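Local atomic coordinates of transcription termination factor FttA (Methanosarcina mazei, PDB entry 2XR1), a protein that probably terminates archaeal transcription by cutting nascent RNA at the polymerase exit channel, using a two-zinc metallo-beta-lactamase/beta-CASP nuclease centre. Residues G354-E359 with R587-Y592; I378-Y383 with T605-E610. All coordinates share one frame; numbering follows the deposited sequence.

Past the N-terminal KH domains and the first strands of the metallo-beta-lactamase fold, the loop holding 354-359 comes after strand 348-352, then strand 376-380 with its outgoing turn 378-383. More than 200 residues later, beyond the beta-CASP region, the chain returns as helix 586-594 and strand 602-606. Interaction 1 closes the 354-359 loop onto the helix and interaction 2 joins the two strands; because the segments alternate along the chain, the contacts cross instead of nesting. Both tie the N-terminal part of the metallo-beta-lactamase fold to its C-terminal part. They meet where Tyr-356 N lies 2.9 Å from Glu-380 OE2, and Asp-355 and His-607 share one zinc ion.

Interaction 1 (G354-E359 with R587-Y592). With ZN (zinc ion), chain E; ZN (zinc ion), chain F.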
loop_
_atom_site.group_PDB
_atom_site.type_symbol
_atom_site.label_atom_id
_atom_site.label_comp_id
_atom_site.label_asym_id
_atom_site.label_seq_id
_atom_site.Cartn_x
_atom_site.Cartn_y
_atom_site.Cartn_z
ATOM N N GLY B 354 -13.217 12.602 9.950
ATOM C CA GLY B 354 -12.582 13.931 9.783
ATOM C C GLY B 354 -12.415 14.490 11.197
ATOM O O GLY B 354 -12.349 13.714 12.173
ATOM N N ASP B 355 -12.342 15.816 11.307
ATOM C CA ASP B 355 -12.296 16.494 12.580
ATOM C C ASP B 355 -13.764 16.647 13.037
ATOM O O ASP B 355 -14.635 16.931 12.210
ATOM C CB ASP B 355 -11.604 17.843 12.435
ATOM C CG ASP B 355 -10.085 17.733 12.087
ATOM O OD1 ASP B 355 -9.616 16.563 12.066
ATOM O OD2 ASP B 355 -9.392 18.793 11.842
ATOM N N TYR B 356 -14.057 16.410 14.314
ATOM C CA TYR B 356 -15.398 16.503 14.798
ATOM C C TYR B 356 -15.489 16.920 16.232
ATOM O O TYR B 356 -14.515 16.792 16.969
ATOM C CB TYR B 356 -16.100 15.173 14.657
ATOM C CG TYR B 356 -15.575 14.034 15.479
ATOM C CD1 TYR B 356 -14.554 13.205 14.991
ATOM C CD2 TYR B 356 -16.159 13.713 16.699
ATOM C CE1 TYR B 356 -14.100 12.128 15.741
ATOM C CE2 TYR B 356 -15.743 12.636 17.459
ATOM C CZ TYR B 356 -14.702 11.847 16.984
ATOM O OH TYR B 356 -14.280 10.767 17.717
ATOM N N LYS B 357 -16.675 17.380 16.639
ATOM C CA LYS B 357 -16.961 17.687 18.026
ATOM C C LYS B 357 -18.305 17.122 18.456
ATOM O O LYS B 357 -19.365 17.608 18.057
ATOM C CB LYS B 357 -16.934 19.196 18.271
ATOM C CG LYS B 357 -17.043 19.557 19.750
ATOM C CD LYS B 357 -16.250 20.830 20.117
ATOM C CE LYS B 357 -16.388 21.273 21.592
ATOM N NZ LYS B 357 -15.522 20.508 22.538
ATOM N N TYR B 358 -18.235 16.127 19.335
ATOM C CA TYR B 358 -19.407 15.464 19.872
ATOM C C TYR B 358 -19.978 16.230 21.007
ATOM O O TYR B 358 -19.956 15.773 22.107
ATOM C CB TYR B 358 -19.032 14.048 20.316
ATOM C CG TYR B 358 -20.195 13.134 20.606
ATOM C CD1 TYR B 358 -21.309 13.112 19.785
ATOM C CD2 TYR B 358 -20.161 12.253 21.686
ATOM C CE1 TYR B 358 -22.362 12.286 20.054
ATOM C CE2 TYR B 358 -21.206 11.402 21.948
ATOM C CZ TYR B 358 -22.307 11.435 21.123
ATOM O OH TYR B 358 -23.360 10.617 21.323
ATOM N N GLU B 359 -20.482 17.420 20.731
ATOM C CA GLU B 359 -21.042 18.288 21.759
ATOM C C GLU B 359 -21.725 19.422 21.067
ATOM O O GLU B 359 -21.270 19.844 20.061
ATOM C CB GLU B 359 -19.975 18.839 22.680
ATOM C CG GLU B 359 -20.569 19.703 23.812
ATOM C CD GLU B 359 -19.522 20.584 24.522
ATOM O OE1 GLU B 359 -18.295 20.419 24.247
ATOM O OE2 GLU B 359 -19.925 21.434 25.372
ATOM N N ARG B 587 -12.874 12.999 26.752
ATOM C CA ARG B 587 -14.174 12.449 27.116
ATOM C C ARG B 587 -15.081 12.299 25.871
ATOM O O ARG B 587 -15.690 11.277 25.624
ATOM C CB ARG B 587 -14.869 13.325 28.144
ATOM C CG ARG B 587 -15.940 12.576 28.947
ATOM C CD ARG B 587 -16.828 13.515 29.774
ATOM N NE ARG B 587 -17.959 14.010 28.975
ATOM C CZ ARG B 587 -18.066 15.247 28.456
ATOM N NH1 ARG B 587 -17.114 16.182 28.665
ATOM N NH2 ARG B 587 -19.138 15.569 27.735
ATOM N N GLN B 588 -15.123 13.332 25.060
ATOM C CA GLN B 588 -16.040 13.365 23.932
ATOM C C GLN B 588 -15.647 12.383 22.851
ATOM O O GLN B 588 -16.524 11.825 22.185
ATOM C CB GLN B 588 -16.146 14.793 23.403
ATOM C CG GLN B 588 -17.023 15.624 24.324
ATOM C CD GLN B 588 -16.739 17.114 24.269
ATOM O OE1 GLN B 588 -15.850 17.574 23.521
ATOM N NE2 GLN B 588 -17.485 17.888 25.072
ATOM N N LEU B 589 -14.343 12.194 22.648
ATOM C CA LEU B 589 -13.867 11.190 21.710
ATOM C C LEU B 589 -14.380 9.821 22.153
ATOM O O LEU B 589 -14.919 9.045 21.358
ATOM C CB LEU B 589 -12.347 11.204 21.631
ATOM C CG LEU B 589 -11.807 12.475 20.930
ATOM C CD1 LEU B 589 -10.299 12.707 21.131
ATOM C CD2 LEU B 589 -12.141 12.394 19.462
ATOM N N MET B 590 -14.232 9.531 23.435
ATOM C CA MET B 590 -14.645 8.245 23.958
ATOM C C MET B 590 -16.149 8.072 23.898
ATOM O O MET B 590 -16.625 6.996 23.598
ATOM C CB MET B 590 -14.163 8.062 25.404
ATOM C CG MET B 590 -12.654 7.803 25.484
ATOM S SD MET B 590 -12.179 6.058 25.108
ATOM C CE MET B 590 -12.197 5.346 26.769
ATOM N N GLU B 591 -16.898 9.133 24.163
ATOM C CA GLU B 591 -18.347 9.060 24.163
ATOM C C GLU B 591 -18.846 8.821 22.722
ATOM O O GLU B 591 -19.750 8.013 22.512
ATOM C CB GLU B 591 -18.961 10.320 24.811
ATOM C CG GLU B 591 -18.780 10.432 26.350
ATOM C CD GLU B 591 -19.226 11.831 26.978
ATOM O OE1 GLU B 591 -19.174 12.889 26.251
ATOM O OE2 GLU B 591 -19.642 11.865 28.214
ATOM N N TYR B 592 -18.198 9.458 21.749
ATOM C CA TYR B 592 -18.567 9.330 20.338
ATOM C C TYR B 592 -18.576 7.889 19.852
ATOM O O TYR B 592 -19.519 7.467 19.179
ATOM C CB TYR B 592 -17.606 10.089 19.445
ATOM C CG TYR B 592 -18.017 10.112 17.986
ATOM C CD1 TYR B 592 -19.008 10.968 17.548
ATOM C CD2 TYR B 592 -17.385 9.322 17.053
ATOM C CE1 TYR B 592 -19.382 11.039 16.240
ATOM C CE2 TYR B 592 -17.771 9.353 15.727
ATOM C CZ TYR B 592 -18.790 10.233 15.335
ATOM O OH TYR B 592 -19.215 10.283 14.022
HETATM ZN ZN ZN E . -9.953 20.968 11.224
HETATM ZN ZN ZN F . -7.424 18.964 11.122
#
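Tyr-356 holds CG in the crowded position between its backbone N and carbonyl carbon (chi1 65°), whereas Tyr-358 and Tyr-592 both set CG anti to the backbone N; these torsions gather the three rings into one aromatic cluster. The Tyr-356 ring slants across one face of Tyr-592, its CE2 lying 3.4 Å from Tyr-592 CG near the rim, with the planes turned 37° apart. Tyr-592 in turn directs an edge at the face of Tyr-358, the planes almost perpendicular at 83°. Tyr-592 CA sits over that same ring in a CH-pi contact, 4.0 Å from the Tyr-358 centroid. Leu-589 CD2 touches the phenol end of Tyr-356, 3.6 Å from CZ. The hydroxyls reach beyond the contact: Tyr-356 OH pairs with Ser-379 OG, and Tyr-592 OH with the carbonyl of Val-368.

The polar end is built on Gln-588, whose side chain runs out extended beyond CG. Gln-588 OE1 receives Lys-357 NZ on an in-plane lone pair at 3.1 Å, while Gln-588 NE2 gives a bent bond of 2.8 Å to Glu-359 OE1, approaching from above the carboxylate plane. Gripped at both its oxygen and its nitrogen, the amide is probably held in this orientation. Lys-357 also makes a weak salt bridge to Glu-359 and bonds Gln-390 OE1. At the loop's other end Asp-355 OD2 bridges both zinc ions, 2.3 Å from the zinc of chain E and 2.1 Å from the zinc of chain F, the shared aspartate of a binuclear metallo-beta-lactamase centre that His-245, His-247, Asp-249, His-250, His-332 and His-607 complete.

The loop thus leads from strand 348-352 past the metals and along helix 586-594, which is backed by helix 610-624 through Leu-589 on Leu-616 and Met-590 on Val-620.

Interaction 2 (I378-Y383 with T605-E610); sequences ISEATY and TEHGDE. With ZN (zinc ion), chain F.
Strands 376-380 and 602-606 run parallel at the tight, buried end, where Ser-379 pairs with Thr-605 and Glu-380 with Glu-606. Glu-606 N gives a weak bond to Ser-379 O, Thr-605 CA adds a CA-H...O contact to the same oxygen, and the Glu-606 side chain crosses that of Ile-378 at about a right angle, CG of Glu-606 3.8 Å from CG2 of Ile-378. Past the strands, Ala-381 N bonds His-607 O (3.3 Å) from above the carbonyl plane.

The His-607 ring, CG anti to the backbone N, binds zinc through NE2 at 2.2 Å. His-607 ND1 donates to Thr-382 OG1 (2.9 Å), near the ring plane. Thr-382 OG1 donates in turn to Glu-380 OE1 (2.6 Å), which also takes Thr-382 N on its anti lone pair. The relay fixes the ring's rotation and would probably enhance its electron donation to the metal.

Toward the partly exposed Thr-382 and Asp-609 the packing loosens: a water accepts from Asp-609 N and donates to Thr-382 O. Asp-609 is the N-cap of helix 610-624, which covers Ala-381 and Thr-605 with Leu-616; strands 348-352 and 627-630 flank the pair within the sheet.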
loop_
_atom_site.group_PDB
_atom_site.type_symbol
_atom_site.label_atom_id
_atom_site.label_comp_id
_atom_site.label_asym_id
_atom_site.label_seq_id
_atom_site.Cartn_x
_atom_site.Cartn_y
_atom_site.Cartn_z
ATOM N N ILE B 378 -12.720 5.338 11.367
ATOM C CA ILE B 378 -11.405 5.925 11.374
ATOM C C ILE B 378 -11.649 7.294 11.965
ATOM O O ILE B 378 -12.318 8.130 11.341
ATOM C CB ILE B 378 -10.835 6.038 9.948
ATOM C CG1 ILE B 378 -10.442 4.637 9.454
ATOM C CG2 ILE B 378 -9.617 6.982 9.929
ATOM C CD1 ILE B 378 -10.974 4.222 8.164
ATOM N N SER B 379 -11.108 7.501 13.176
ATOM C CA SER B 379 -11.405 8.683 13.981
ATOM C C SER B 379 -10.210 9.582 14.182
ATOM O O SER B 379 -9.098 9.107 14.303
ATOM C CB SER B 379 -11.896 8.249 15.359
ATOM O OG SER B 379 -12.100 9.387 16.180
ATOM N N GLU B 380 -10.455 10.872 14.307
ATOM C CA GLU B 380 -9.399 11.772 14.739
ATOM C C GLU B 380 -9.120 11.527 16.194
ATOM O O GLU B 380 -9.937 10.919 16.856
ATOM C CB GLU B 380 -9.774 13.247 14.599
ATOM C CG GLU B 380 -10.921 13.691 15.503
ATOM C CD GLU B 380 -10.707 15.073 16.021
ATOM O OE1 GLU B 380 -9.648 15.282 16.677
ATOM O OE2 GLU B 380 -11.571 15.935 15.781
ATOM N N ALA B 381 -7.969 12.028 16.669
ATOM C CA ALA B 381 -7.492 11.811 18.029
ATOM C C ALA B 381 -6.764 13.034 18.631
ATOM O O ALA B 381 -5.874 12.862 19.412
ATOM C CB ALA B 381 -6.593 10.553 18.077
ATOM N N THR B 382 -7.156 14.251 18.270
ATOM C CA THR B 382 -6.384 15.474 18.600
ATOM C C THR B 382 -6.264 15.663 20.077
ATOM O O THR B 382 -5.182 15.931 20.583
ATOM C CB THR B 382 -7.001 16.744 18.038
ATOM O OG1 THR B 382 -7.325 16.537 16.675
ATOM C CG2 THR B 382 -6.035 17.916 18.140
ATOM N N TYR B 383 -7.374 15.489 20.783
ATOM C CA TYR B 383 -7.343 15.494 22.231
ATOM C C TYR B 383 -7.389 14.061 22.783
ATOM O O TYR B 383 -8.035 13.761 23.799
ATOM C CB TYR B 383 -8.486 16.353 22.766
ATOM C CG TYR B 383 -8.260 17.846 22.561
ATOM C CD1 TYR B 383 -8.367 18.412 21.318
ATOM C CD2 TYR B 383 -7.944 18.664 23.605
ATOM C CE1 TYR B 383 -8.160 19.745 21.114
ATOM C CE2 TYR B 383 -7.738 20.002 23.412
ATOM C CZ TYR B 383 -7.846 20.541 22.164
ATOM O OH TYR B 383 -7.654 21.879 22.003
ATOM N N THR B 605 -7.134 5.203 14.655
ATOM C CA THR B 605 -6.996 6.586 15.083
ATOM C C THR B 605 -5.926 7.335 14.279
ATOM O O THR B 605 -5.025 6.760 13.778
ATOM C CB THR B 605 -6.733 6.651 16.587
ATOM O OG1 THR B 605 -5.530 5.947 16.882
ATOM C CG2 THR B 605 -7.873 6.042 17.344
ATOM N N GLU B 606 -6.071 8.629 14.180
ATOM C CA GLU B 606 -5.251 9.475 13.360
ATOM C C GLU B 606 -5.411 10.916 13.828
ATOM O O GLU B 606 -6.132 11.174 14.777
ATOM C CB GLU B 606 -5.616 9.338 11.872
ATOM C CG GLU B 606 -7.084 9.373 11.534
ATOM C CD GLU B 606 -7.645 10.740 11.061
ATOM O OE1 GLU B 606 -6.933 11.572 10.418
ATOM O OE2 GLU B 606 -8.872 10.963 11.292
ATOM N N HIS B 607 -4.686 11.845 13.209
ATOM C CA HIS B 607 -4.842 13.283 13.508
ATOM C C HIS B 607 -4.664 13.562 15.003
ATOM O O HIS B 607 -5.559 14.035 15.679
ATOM C CB HIS B 607 -6.175 13.751 13.013
ATOM C CG HIS B 607 -6.303 15.224 12.884
ATOM N ND1 HIS B 607 -6.469 16.044 13.969
ATOM C CD2 HIS B 607 -6.406 16.019 11.791
ATOM C CE1 HIS B 607 -6.623 17.291 13.555
ATOM N NE2 HIS B 607 -6.595 17.302 12.237
ATOM N N GLY B 608 -3.474 13.240 15.490
ATOM C CA GLY B 608 -3.053 13.594 16.829
ATOM C C GLY B 608 -1.558 13.426 16.880
ATOM O O GLY B 608 -0.984 12.830 15.981
ATOM N N ASP B 609 -0.893 13.953 17.900
ATOM C CA ASP B 609 0.508 13.628 18.031
ATOM C C ASP B 609 0.610 12.148 18.410
ATOM O O ASP B 609 -0.382 11.548 18.804
ATOM C CB ASP B 609 1.219 14.573 18.985
ATOM C CG ASP B 609 0.685 14.519 20.424
ATOM O OD1 ASP B 609 0.389 13.407 20.966
ATOM O OD2 ASP B 609 0.623 15.624 21.042
ATOM N N GLU B 610 1.779 11.547 18.235
ATOM C CA GLU B 610 1.921 10.100 18.382
ATOM C C GLU B 610 1.265 9.545 19.631
ATOM O O GLU B 610 0.417 8.669 19.532
ATOM C CB GLU B 610 3.387 9.673 18.373
ATOM C CG GLU B 610 3.544 8.169 18.266
ATOM C CD GLU B 610 4.978 7.739 18.128
ATOM O OE1 GLU B 610 5.898 8.550 18.471
ATOM O OE2 GLU B 610 5.163 6.575 17.692
HETATM ZN ZN ZN F . -7.424 18.964 11.122
HETATM O O HOH W 1 -2.186 15.749 19.421
#